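Local coordinates for protein cytochrome P450 (Novosphingobium aromaticivorans, PDB 3OFT) that belongs to the cytochrome P450 superfamily and holds a haem group inside a largely helical single-chain fold, at residues Leu146-Val155 with Tyr189-Arg197; Arg58-Ser69 with Ile333-His343. All blocks are in the same frame, centred on the assembly; numbering follows the deposited sequence.

Contact 1 and contact 2 flank the haem on different sides. Their centres lie 30 Å apart, and their nearest atoms are about 13 Å apart, so they do not touch. Contact 2 joins residues 58-69 to residues 333-343 and closes a long loop of chain. Contact 1 is nested inside that loop. Contact 2 binds the haem directly, because Trp61 and His343 each bond one propionate. Trp61 also comes within about 7 Å of the bound (2R,5R)-hexane-2,5-diol. Contact 1 stays one layer back: the Phe149 side chain is about 6 Å from the haem and about 13 Å from the diol. It belongs to the surrounding helical scaffold.

Contact 1 of 2, residues Leu146-Val155 with Tyr189-Arg197; sequences LNIFLTLIDV and YLWPFIEKR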
loop_
_atom_site.group_PDB
_atom_site.type_symbol
_atom_site.label_atom_id
_atom_site.label_comp_id
_atom_site.label_asym_id
_atom_site.label_seq_id
_atom_site.Cartn_x
_atom_site.Cartn_y
_atom_site.Cartn_z
ATOM N N LEU A 146 -9.760 -4.361 7.068
ATOM C CA LEU A 146 -10.741 -3.665 7.909
ATOM C C LEU A 146 -10.905 -4.354 9.251
ATOM O O LEU A 146 -10.938 -3.661 10.259
ATOM C CB LEU A 146 -12.097 -3.491 7.220
ATOM C CG LEU A 146 -13.094 -2.671 8.077
ATOM C CD1 LEU A 146 -12.638 -1.194 8.269
ATOM C CD2 LEU A 146 -14.514 -2.712 7.476
ATOM N N ASN A 147 -11.015 -5.691 9.281
ATOM C CA ASN A 147 -11.010 -6.415 10.562
ATOM C C ASN A 147 -9.802 -6.104 11.413
ATOM O O ASN A 147 -9.902 -5.934 12.643
ATOM C CB ASN A 147 -11.134 -7.947 10.395
ATOM C CG ASN A 147 -12.489 -8.371 9.863
ATOM O OD1 ASN A 147 -13.368 -7.530 9.653
ATOM N ND2 ASN A 147 -12.653 -9.685 9.603
ATOM N N ILE A 148 -8.631 -6.048 10.788
ATOM C CA ILE A 148 -7.437 -5.682 11.542
ATOM C C ILE A 148 -7.547 -4.251 12.089
ATOM O O ILE A 148 -7.221 -3.991 13.251
ATOM C CB ILE A 148 -6.160 -5.913 10.704
ATOM C CG1 ILE A 148 -5.930 -7.420 10.503
ATOM C CG2 ILE A 148 -4.975 -5.195 11.302
ATOM C CD1 ILE A 148 -4.837 -7.708 9.507
ATOM N N PHE A 149 -8.050 -3.335 11.271
ATOM C CA PHE A 149 -8.169 -1.936 11.714
ATOM C C PHE A 149 -8.953 -1.838 13.005
ATOM O O PHE A 149 -8.570 -1.111 13.936
ATOM C CB PHE A 149 -8.928 -1.128 10.681
ATOM C CG PHE A 149 -9.174 0.289 11.100
ATOM C CD1 PHE A 149 -8.138 1.226 11.064
ATOM C CD2 PHE A 149 -10.430 0.673 11.580
ATOM C CE1 PHE A 149 -8.385 2.554 11.457
ATOM C CE2 PHE A 149 -10.677 1.996 11.964
ATOM C CZ PHE A 149 -9.644 2.933 11.892
ATOM N N LEU A 150 -10.090 -2.529 13.032
ATOM C CA LEU A 150 -10.972 -2.510 14.211
ATOM C C LEU A 150 -10.263 -3.047 15.457
ATOM O O LEU A 150 -10.496 -2.576 16.603
ATOM C CB LEU A 150 -12.206 -3.374 13.923
ATOM C CG LEU A 150 -13.477 -2.749 13.345
ATOM C CD1 LEU A 150 -13.389 -1.266 13.034
ATOM C CD2 LEU A 150 -14.109 -3.562 12.235
ATOM N N THR A 151 -9.409 -4.054 15.248
ATOM C CA THR A 151 -8.502 -4.536 16.306
ATOM C C THR A 151 -7.468 -3.497 16.733
ATOM O O THR A 151 -7.284 -3.279 17.949
ATOM C CB THR A 151 -7.833 -5.887 15.909
ATOM O OG1 THR A 151 -8.875 -6.818 15.606
ATOM C CG2 THR A 151 -7.007 -6.466 17.047
ATOM N N LEU A 152 -6.827 -2.826 15.779
ATOM C CA LEU A 152 -5.804 -1.809 16.108
ATOM C C LEU A 152 -6.341 -0.654 16.972
ATOM O O LEU A 152 -5.640 -0.174 17.861
ATOM C CB LEU A 152 -5.161 -1.176 14.863
ATOM C CG LEU A 152 -4.491 -1.989 13.746
ATOM C CD1 LEU A 152 -4.062 -1.112 12.533
ATOM C CD2 LEU A 152 -3.339 -2.834 14.250
ATOM N N ILE A 153 -7.561 -0.212 16.715
ATOM C CA ILE A 153 -8.156 0.855 17.527
ATOM C C ILE A 153 -8.957 0.341 18.740
ATOM O O ILE A 153 -9.486 1.130 19.540
ATOM C CB ILE A 153 -8.938 1.856 16.671
ATOM C CG1 ILE A 153 -10.188 1.235 16.046
ATOM C CG2 ILE A 153 -8.013 2.429 15.606
ATOM C CD1 ILE A 153 -11.176 2.293 15.674
ATOM N N ASP A 154 -9.000 -0.987 18.867
ATOM C CA ASP A 154 -9.671 -1.690 19.950
ATOM C C ASP A 154 -11.162 -1.311 20.126
ATOM O O ASP A 154 -11.580 -0.891 21.209
ATOM C CB ASP A 154 -8.874 -1.523 21.246
ATOM C CG ASP A 154 -9.259 -2.557 22.310
ATOM O OD1 ASP A 154 -8.940 -2.331 23.495
ATOM O OD2 ASP A 154 -9.904 -3.577 21.957
ATOM N N VAL A 155 -11.966 -1.478 19.074
ATOM C CA VAL A 155 -13.437 -1.252 19.179
ATOM C C VAL A 155 -14.075 -2.361 20.022
ATOM O O VAL A 155 -13.578 -3.474 20.009
ATOM C CB VAL A 155 -14.157 -1.232 17.805
ATOM C CG1 VAL A 155 -13.443 -0.286 16.830
ATOM C CG2 VAL A 155 -14.248 -2.647 17.229
ATOM N N TYR A 189 -17.457 7.893 9.811
ATOM C CA TYR A 189 -17.114 6.579 10.364
ATOM C C TYR A 189 -16.092 6.615 11.516
ATOM O O TYR A 189 -16.250 5.921 12.536
ATOM C CB TYR A 189 -16.513 5.765 9.243
ATOM C CG TYR A 189 -16.163 4.355 9.586
ATOM C CD1 TYR A 189 -14.832 3.926 9.567
ATOM C CD2 TYR A 189 -17.155 3.432 9.894
ATOM C CE1 TYR A 189 -14.505 2.607 9.827
ATOM C CE2 TYR A 189 -16.835 2.097 10.160
ATOM C CZ TYR A 189 -15.500 1.699 10.121
ATOM O OH TYR A 189 -15.173 0.394 10.378
ATOM N N LEU A 190 -15.036 7.404 11.328
ATOM C CA LEU A 190 -13.956 7.526 12.291
ATOM C C LEU A 190 -14.327 8.400 13.487
ATOM O O LEU A 190 -13.786 8.206 14.580
ATOM C CB LEU A 190 -12.685 8.107 11.613
ATOM C CG LEU A 190 -12.051 7.144 10.572
ATOM C CD1 LEU A 190 -10.919 7.846 9.835
ATOM C CD2 LEU A 190 -11.567 5.785 11.197
ATOM N N TRP A 191 -15.178 9.403 13.272
ATOM C CA TRP A 191 -15.408 10.368 14.356
ATOM C C TRP A 191 -15.777 9.760 15.727
ATOM O O TRP A 191 -15.235 10.183 16.743
ATOM C CB TRP A 191 -16.362 11.536 13.986
ATOM C CG TRP A 191 -16.450 12.466 15.195
ATOM C CD1 TRP A 191 -17.534 12.641 16.032
ATOM C CD2 TRP A 191 -15.379 13.230 15.764
ATOM N NE1 TRP A 191 -17.194 13.495 17.063
ATOM C CE2 TRP A 191 -15.884 13.873 16.913
ATOM C CE3 TRP A 191 -14.039 13.454 15.394
ATOM C CZ2 TRP A 191 -15.107 14.711 17.689
ATOM C CZ3 TRP A 191 -13.275 14.288 16.156
ATOM C CH2 TRP A 191 -13.804 14.907 17.307
ATOM N N PRO A 192 -16.688 8.763 15.771
ATOM C CA PRO A 192 -16.992 8.285 17.136
ATOM C C PRO A 192 -15.763 7.710 17.870
ATOM O O PRO A 192 -15.625 7.884 19.094
ATOM C CB PRO A 192 -18.076 7.227 16.921
ATOM C CG PRO A 192 -18.684 7.537 15.586
ATOM C CD PRO A 192 -17.584 8.174 14.749
ATOM N N PHE A 193 -14.872 7.035 17.135
ATOM C CA PHE A 193 -13.652 6.489 17.736
ATOM C C PHE A 193 -12.706 7.564 18.267
ATOM O O PHE A 193 -12.145 7.417 19.359
ATOM C CB PHE A 193 -12.829 5.640 16.729
ATOM C CG PHE A 193 -13.645 4.691 15.881
ATOM C CD1 PHE A 193 -14.672 3.909 16.433
ATOM C CD2 PHE A 193 -13.356 4.557 14.511
ATOM C CE1 PHE A 193 -15.407 3.025 15.619
ATOM C CE2 PHE A 193 -14.059 3.635 13.699
ATOM C CZ PHE A 193 -15.104 2.887 14.258
ATOM N N ILE A 194 -12.461 8.584 17.437
ATOM C CA ILE A 194 -11.571 9.710 17.757
ATOM C C ILE A 194 -12.107 10.458 18.973
ATOM O O ILE A 194 -11.357 10.753 19.902
ATOM C CB ILE A 194 -11.457 10.699 16.534
ATOM C CG1 ILE A 194 -10.895 9.957 15.315
ATOM C CG2 ILE A 194 -10.605 11.944 16.887
ATOM C CD1 ILE A 194 -10.972 10.726 13.957
ATOM N N GLU A 195 -13.405 10.755 18.952
ATOM C CA GLU A 195 -14.031 11.511 20.028
ATOM C C GLU A 195 -13.775 10.797 21.347
ATOM O O GLU A 195 -13.337 11.415 22.314
ATOM C CB GLU A 195 -15.527 11.650 19.762
ATOM C CG GLU A 195 -16.304 12.365 20.844
ATOM C CD GLU A 195 -17.577 11.613 21.158
ATOM O OE1 GLU A 195 -17.499 10.578 21.884
ATOM O OE2 GLU A 195 -18.649 12.040 20.664
ATOM N N LYS A 196 -13.994 9.478 21.351
ATOM C CA LYS A 196 -13.831 8.657 22.552
ATOM C C LYS A 196 -12.387 8.614 23.020
ATOM O O LYS A 196 -12.129 8.757 24.215
ATOM C CB LYS A 196 -14.384 7.240 22.331
ATOM C CG LYS A 196 -14.394 6.340 23.579
ATOM C CD LYS A 196 -14.958 4.951 23.288
ATOM C CE LYS A 196 -16.434 5.012 22.856
ATOM N NZ LYS A 196 -16.988 3.637 22.575
ATOM N N ARG A 197 -11.456 8.411 22.092
ATOM C CA ARG A 197 -10.054 8.232 22.433
ATOM C C ARG A 197 -9.309 9.524 22.777
ATOM O O ARG A 197 -8.317 9.488 23.525
ATOM C CB ARG A 197 -9.331 7.386 21.369
ATOM C CG ARG A 197 -9.450 5.867 21.639
ATOM C CD ARG A 197 -9.502 4.955 20.374
ATOM N NE ARG A 197 -10.901 4.959 20.013
ATOM C CZ ARG A 197 -11.785 3.971 20.079
ATOM N NH1 ARG A 197 -11.490 2.721 20.380
ATOM N NH2 ARG A 197 -13.020 4.283 19.787
#
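The carbonyl oxygen of Phe193 is gripped by three N-H groups of Arg197, and Arg197 also reaches across to the carbonyl of Ile153. One of the three is the routine helical bond from Arg197 N. The other two come side-on from NE and NH2. The NE bond to Phe193 O is short (2.8 Å) and nearly straight (167°). Phe193 O lies in the guanidinium plane, which fixes the rotation of the group. The chain bends at chi2 and chi3 to fold back this way. Arg197 NH1 then meets Ile153 O at 2.7 Å, but the bond is bent and weak. Ile153 lies just before Asp154, whose positive phi closes helix 146-152 in a Schellman motif.

Apolar contacts fill the rest. Ile153 CD1 sits over a face of the Phe193 ring, 3.6 Å from its centroid, a CH-pi contact. CG1 of Ile153 stands between its backbone N and carbonyl carbon (chi1 67°), which carries CD1 out to the ring. Phe193 CE2 approaches the edge of the Phe149 ring, near its plane, with Phe149 CE2 4.1 Å away. Leu190 CD2 packs on Phe149 CZ at 3.5 Å and lies at the Phe193 edge. Tyr189 OH touches both Leu146 CD1 (3.7 Å) and Leu150 CD1 (3.6 Å). That hydroxyl is hydrogen-bonded to Leu163 O.

The helical segments 146-152 and 189-197 run nearly parallel, at 19°, with axes 13.0 Å apart at their closest. Large side chains therefore bridge them. Helix 160-171 adds Leu163 against Phe193 and Leu166 against Tyr189. Helix 205-210 brings Phe206 to Ile153 and Arg197. Helix 221-252, the long central helix of the P450 fold, meets Phe149 through Leu232, while helix 107-128 packs against Ile148 and Leu152.

Contact 2 of 2, residues Arg58-Ser69 with Ile333-His343; sequences RELWGDAERLSS and IRHTTMGVGAH. With HEM (protoporphyrin IX containing Fe), chain D.
Hydrogen bonds from Arg58 tie helix 54-62 to residues 333-336. Its CG lies anti to the backbone N (chi1 -178°) and the chain bends at chi2, which carries the guanidinium across to these carbonyls. Arg58 NH2 bonds Ile333 O at 3.0 Å and 167°, on a lone pair in the carbonyl plane. NH1 bonds His335 O weakly and also Thr336 OG1, whose position is less certain. Val340 CG2 lies over one guanidinium face and Arg334 O over the other.

Two CH-pi contacts gather on one face of the Trp61 indole. Thr336 CG2 lies 3.8 Å from the centroid of the Trp61 six-membered ring. Val340 CG1 lies 3.8 Å from that of the five-membered ring. Gly339 CA also packs on this face, as a plain contact, 3.6 Å from Trp61 NE1.

Polar bonds hold the haem propionates. Trp61 NE1 donates to HEM O2A at 2.9 Å. His343 ND1 donates to HEM O1D at 2.7 Å and 171°, with that oxygen at the ring edge. Ser69 OG sits over a face of the His343 ring.

Two waters bridge. Water 1 joins Val340 N to HEM O2A; water 2 links the backbones, Gly62 O to Ala342 N.

The loop 333-343 leads into Cys345, consistent with the P450 haem-binding loop. Strand 282-287 packs on Trp61 through Val283 and Arg285, and helix 309-312 meets Arg58 and Thr336 through His311.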
loop_
_atom_site.group_PDB
_atom_site.type_symbol
_atom_site.label_atom_id
_atom_site.label_comp_id
_atom_site.label_asym_id
_atom_site.label_seq_id
_atom_site.Cartn_x
_atom_site.Cartn_y
_atom_site.Cartn_z
ATOM N N ARG A 58 14.165 5.633 -7.591
ATOM C CA ARG A 58 14.738 5.696 -6.244
ATOM C C ARG A 58 15.239 7.122 -5.845
ATOM O O ARG A 58 15.016 7.593 -4.698
ATOM C CB ARG A 58 15.848 4.644 -6.103
ATOM C CG ARG A 58 16.455 4.587 -4.753
ATOM C CD ARG A 58 15.539 3.897 -3.770
ATOM N NE ARG A 58 16.260 3.644 -2.511
ATOM C CZ ARG A 58 15.875 2.772 -1.581
ATOM N NH1 ARG A 58 14.775 2.068 -1.762
ATOM N NH2 ARG A 58 16.578 2.630 -0.466
ATOM N N GLU A 59 15.909 7.806 -6.761
ATOM C CA GLU A 59 16.451 9.139 -6.480
ATOM C C GLU A 59 15.354 10.192 -6.295
ATOM O O GLU A 59 15.397 11.008 -5.371
ATOM C CB GLU A 59 17.483 9.583 -7.529
ATOM C CG GLU A 59 16.909 10.082 -8.861
ATOM C CD GLU A 59 17.945 10.740 -9.773
ATOM O OE1 GLU A 59 17.616 10.946 -10.965
ATOM O OE2 GLU A 59 19.070 11.037 -9.302
ATOM N N LEU A 60 14.367 10.194 -7.171
ATOM C CA LEU A 60 13.321 11.232 -7.077
ATOM C C LEU A 60 12.390 11.035 -5.875
ATOM O O LEU A 60 11.931 12.003 -5.264
ATOM C CB LEU A 60 12.498 11.160 -8.349
ATOM C CG LEU A 60 12.876 12.021 -9.559
ATOM C CD1 LEU A 60 14.213 12.780 -9.567
ATOM C CD2 LEU A 60 12.295 11.490 -10.943
ATOM N N TRP A 61 12.137 9.777 -5.509
ATOM C CA TRP A 61 11.251 9.465 -4.379
ATOM C C TRP A 61 11.858 9.992 -3.086
ATOM O O TRP A 61 11.143 10.435 -2.174
ATOM C CB TRP A 61 11.067 7.950 -4.285
ATOM C CG TRP A 61 9.820 7.483 -3.553
ATOM C CD1 TRP A 61 9.354 7.884 -2.335
ATOM C CD2 TRP A 61 8.942 6.462 -4.006
ATOM N NE1 TRP A 61 8.190 7.168 -2.011
ATOM C CE2 TRP A 61 7.934 6.294 -3.028
ATOM C CE3 TRP A 61 8.903 5.672 -5.155
ATOM C CZ2 TRP A 61 6.883 5.364 -3.175
ATOM C CZ3 TRP A 61 7.864 4.735 -5.301
ATOM C CH2 TRP A 61 6.871 4.596 -4.306
ATOM N N GLY A 62 13.184 9.938 -3.007
ATOM C CA GLY A 62 13.883 10.361 -1.809
ATOM C C GLY A 62 14.144 11.864 -1.721
ATOM O O GLY A 62 14.549 12.357 -0.659
ATOM N N ASP A 63 13.930 12.588 -2.820
ATOM C CA ASP A 63 14.161 14.044 -2.851
ATOM C C ASP A 63 12.931 14.747 -2.291
ATOM O O ASP A 63 12.171 15.376 -3.028
ATOM C CB ASP A 63 14.465 14.515 -4.288
ATOM C CG ASP A 63 15.029 15.954 -4.354
ATOM O OD1 ASP A 63 14.936 16.701 -3.347
ATOM O OD2 ASP A 63 15.535 16.325 -5.454
ATOM N N ALA A 64 12.759 14.708 -0.974
ATOM C CA ALA A 64 11.567 15.308 -0.370
ATOM C C ALA A 64 11.665 16.827 -0.384
ATOM O O ALA A 64 10.645 17.500 -0.261
ATOM C CB ALA A 64 11.320 14.809 1.098
ATOM N N GLU A 65 12.879 17.362 -0.544
ATOM C CA GLU A 65 13.025 18.825 -0.552
ATOM C C GLU A 65 12.507 19.489 -1.847
ATOM O O GLU A 65 11.767 20.470 -1.808
ATOM C CB GLU A 65 14.472 19.252 -0.222
ATOM C CG GLU A 65 14.672 20.810 -0.328
ATOM C CD GLU A 65 16.089 21.293 -0.028
ATOM O OE1 GLU A 65 17.027 20.470 -0.137
ATOM O OE2 GLU A 65 16.249 22.494 0.324
ATOM N N ARG A 66 12.819 18.916 -2.990
ATOM C CA ARG A 66 12.462 19.546 -4.246
ATOM C C ARG A 66 11.201 18.974 -4.890
ATOM O O ARG A 66 10.591 19.636 -5.719
ATOM C CB ARG A 66 13.640 19.481 -5.194
ATOM C CG ARG A 66 14.884 20.190 -4.636
ATOM C CD ARG A 66 15.942 20.229 -5.698
ATOM N NE ARG A 66 16.471 18.877 -5.951
ATOM C CZ ARG A 66 17.339 18.570 -6.902
ATOM N NH1 ARG A 66 17.780 19.504 -7.743
ATOM N NH2 ARG A 66 17.770 17.326 -7.028
ATOM N N LEU A 67 10.795 17.770 -4.477
ATOM C CA LEU A 67 9.566 17.133 -4.997
ATOM C C LEU A 67 8.612 16.918 -3.829
ATOM O O LEU A 67 8.781 15.979 -3.048
ATOM C CB LEU A 67 9.901 15.803 -5.686
ATOM C CG LEU A 67 10.807 15.889 -6.912
ATOM C CD1 LEU A 67 10.887 14.483 -7.508
ATOM C CD2 LEU A 67 10.255 16.856 -7.969
ATOM N N SER A 68 7.620 17.799 -3.748
ATOM C CA SER A 68 6.650 17.903 -2.675
ATOM C C SER A 68 5.646 16.788 -2.781
ATOM O O SER A 68 5.308 16.311 -3.889
ATOM C CB SER A 68 5.913 19.268 -2.722
ATOM O OG SER A 68 4.801 19.378 -1.806
ATOM N N SER A 69 5.160 16.407 -1.605
ATOM C CA SER A 69 4.140 15.362 -1.450
ATOM C C SER A 69 2.756 15.976 -1.401
ATOM O O SER A 69 1.758 15.269 -1.180
ATOM C CB SER A 69 4.367 14.552 -0.176
ATOM O OG SER A 69 5.511 13.722 -0.334
ATOM N N ILE A 333 14.414 -1.897 3.780
ATOM C CA ILE A 333 14.663 -0.483 3.477
ATOM C C ILE A 333 15.414 -0.254 2.170
ATOM O O ILE A 333 15.284 0.820 1.568
ATOM C CB ILE A 333 15.304 0.246 4.724
ATOM C CG1 ILE A 333 14.944 1.748 4.757
ATOM C CG2 ILE A 333 16.776 -0.048 4.840
ATOM C CD1 ILE A 333 15.061 2.374 6.156
ATOM N N ARG A 334 16.166 -1.255 1.690
ATOM C CA ARG A 334 16.955 -1.081 0.466
ATOM C C ARG A 334 16.141 -1.203 -0.817
ATOM O O ARG A 334 16.624 -0.861 -1.894
ATOM C CB ARG A 334 18.162 -2.016 0.431
ATOM C CG ARG A 334 19.295 -1.476 1.346
ATOM C CD ARG A 334 20.452 -2.447 1.447
ATOM N NE ARG A 334 21.257 -2.490 0.224
ATOM C CZ ARG A 334 22.113 -3.467 -0.096
ATOM N NH1 ARG A 334 22.278 -4.514 0.704
ATOM N NH2 ARG A 334 22.805 -3.395 -1.227
ATOM N N HIS A 335 14.910 -1.678 -0.713
ATOM C CA HIS A 335 14.039 -1.608 -1.884
ATOM C C HIS A 335 12.903 -0.618 -1.589
ATOM O O HIS A 335 12.920 0.083 -0.564
ATOM C CB HIS A 335 13.548 -3.002 -2.331
ATOM C CG HIS A 335 12.734 -3.728 -1.295
ATOM N ND1 HIS A 335 11.415 -3.431 -1.043
ATOM C CD2 HIS A 335 13.040 -4.776 -0.502
ATOM C CE1 HIS A 335 10.960 -4.225 -0.083
ATOM N NE2 HIS A 335 11.915 -5.079 0.230
ATOM N N THR A 336 11.952 -0.543 -2.500
ATOM C CA THR A 336 11.038 0.606 -2.530
ATOM C C THR A 336 9.580 0.222 -2.297
ATOM O O THR A 336 8.687 1.051 -2.482
ATOM C CB THR A 336 11.319 1.443 -3.811
ATOM O OG1 THR A 336 12.701 1.854 -3.792
ATOM C CG2 THR A 336 10.487 2.713 -3.870
ATOM N N THR A 337 9.312 -1.017 -1.839
ATOM C CA THR A 337 7.903 -1.415 -1.607
ATOM C C THR A 337 7.197 -0.421 -0.659
ATOM O O THR A 337 6.033 -0.056 -0.887
ATOM C CB THR A 337 7.765 -2.857 -1.062
ATOM O OG1 THR A 337 8.310 -3.748 -2.033
ATOM C CG2 THR A 337 6.263 -3.205 -0.830
ATOM N N MET A 338 7.920 0.030 0.369
ATOM C CA MET A 338 7.370 0.902 1.375
ATOM C C MET A 338 7.787 2.371 1.157
ATOM O O MET A 338 7.546 3.208 2.008
ATOM C CB MET A 338 7.836 0.409 2.752
ATOM C CG MET A 338 7.598 -1.094 2.985
ATOM S SD MET A 338 5.874 -1.557 2.836
ATOM C CE MET A 338 5.211 -0.534 4.038
ATOM N N GLY A 339 8.368 2.664 0.004
ATOM C CA GLY A 339 8.824 4.011 -0.313
ATOM C C GLY A 339 10.261 4.237 0.088
ATOM O O GLY A 339 11.034 3.279 0.293
ATOM N N VAL A 340 10.636 5.497 0.156
ATOM C CA VAL A 340 12.036 5.857 0.467
ATOM C C VAL A 340 12.166 7.206 1.162
ATOM O O VAL A 340 11.414 8.144 0.890
ATOM C CB VAL A 340 12.997 5.697 -0.767
ATOM C CG1 VAL A 340 12.284 5.623 -2.064
ATOM C CG2 VAL A 340 14.280 6.594 -0.763
ATOM N N GLY A 341 13.139 7.280 2.063
ATOM C CA GLY A 341 13.460 8.539 2.739
ATOM C C GLY A 341 12.420 8.940 3.764
ATOM O O GLY A 341 11.867 8.064 4.450
ATOM N N ALA A 342 12.130 10.252 3.825
ATOM C CA ALA A 342 11.386 10.827 4.959
ATOM C C ALA A 342 9.976 10.251 5.106
ATOM O O ALA A 342 9.515 10.117 6.201
ATOM C CB ALA A 342 11.280 12.318 4.791
ATOM N N HIS A 343 9.309 9.938 3.996
ATOM C CA HIS A 343 7.905 9.504 4.035
ATOM C C HIS A 343 7.749 7.980 4.070
ATOM O O HIS A 343 6.626 7.458 3.957
ATOM C CB HIS A 343 7.129 10.076 2.826
ATOM C CG HIS A 343 6.809 11.544 2.925
ATOM N ND1 HIS A 343 5.684 12.017 3.569
ATOM C CD2 HIS A 343 7.442 12.640 2.421
ATOM C CE1 HIS A 343 5.644 13.334 3.479
ATOM N NE2 HIS A 343 6.695 13.739 2.785
HETATM C CHA HEM D . 3.368 5.715 3.522
HETATM C CHB HEM D . 3.178 1.465 1.154
HETATM C CHC HEM D . 0.788 -0.470 4.874
HETATM C CHD HEM D . 0.080 3.924 6.691
HETATM C C1A HEM D . 3.574 4.701 2.605
HETATM C C2A HEM D . 4.385 4.825 1.417
HETATM C C3A HEM D . 4.355 3.677 0.750
HETATM C C4A HEM D . 3.474 2.765 1.482
HETATM C CMA HEM D . 5.067 3.427 -0.603
HETATM C CAA HEM D . 5.210 6.081 1.013
HETATM C CBA HEM D . 4.274 7.046 0.321
HETATM C CGA HEM D . 5.001 8.270 -0.217
HETATM O O1A HEM D . 4.300 9.213 -0.700
HETATM O O2A HEM D . 6.269 8.366 -0.197
HETATM C C1B HEM D . 2.521 0.543 1.958
HETATM C C2B HEM D . 2.361 -0.861 1.680
HETATM C C3B HEM D . 1.695 -1.382 2.730
HETATM C C4B HEM D . 1.429 -0.316 3.675
HETATM C CMB HEM D . 2.885 -1.558 0.411
HETATM C CAB HEM D . 1.198 -2.802 3.016
HETATM C CBB HEM D . 1.333 -3.822 2.148
HETATM C C1C HEM D . 0.363 0.505 5.728
HETATM C C2C HEM D . -0.350 0.323 6.986
HETATM C C3C HEM D . -0.566 1.581 7.464
HETATM C C4C HEM D . 0.079 2.537 6.594
HETATM C CMC HEM D . -0.795 -1.055 7.572
HETATM C CAC HEM D . -1.245 2.060 8.771
HETATM C CBC HEM D . -2.241 1.395 9.346
HETATM C C1D HEM D . 0.906 4.785 6.046
HETATM C C2D HEM D . 1.020 6.200 6.372
HETATM C C3D HEM D . 2.071 6.731 5.415
HETATM C C4D HEM D . 2.468 5.636 4.574
HETATM C CMD HEM D . 0.272 6.981 7.510
HETATM C CAD HEM D . 2.559 8.208 5.388
HETATM C CBD HEM D . 3.931 8.211 6.084
HETATM C CGD HEM D . 4.494 9.623 5.887
HETATM O O1D HEM D . 4.028 10.392 5.022
HETATM O O2D HEM D . 5.464 9.993 6.558
HETATM N NA HEM D . 3.042 3.410 2.627
HETATM N NB HEM D . 1.981 0.809 3.199
HETATM N NC HEM D . 0.642 1.851 5.554
HETATM N ND HEM D . 1.749 4.500 4.977
HETATM FE FE HEM D . 1.915 2.628 4.130
HETATM O O HOH W 1 8.507 7.420 1.012
HETATM O O HOH W 2 13.639 12.044 2.117
HETATM O O HOH W 3 -0.069 3.197 2.925
#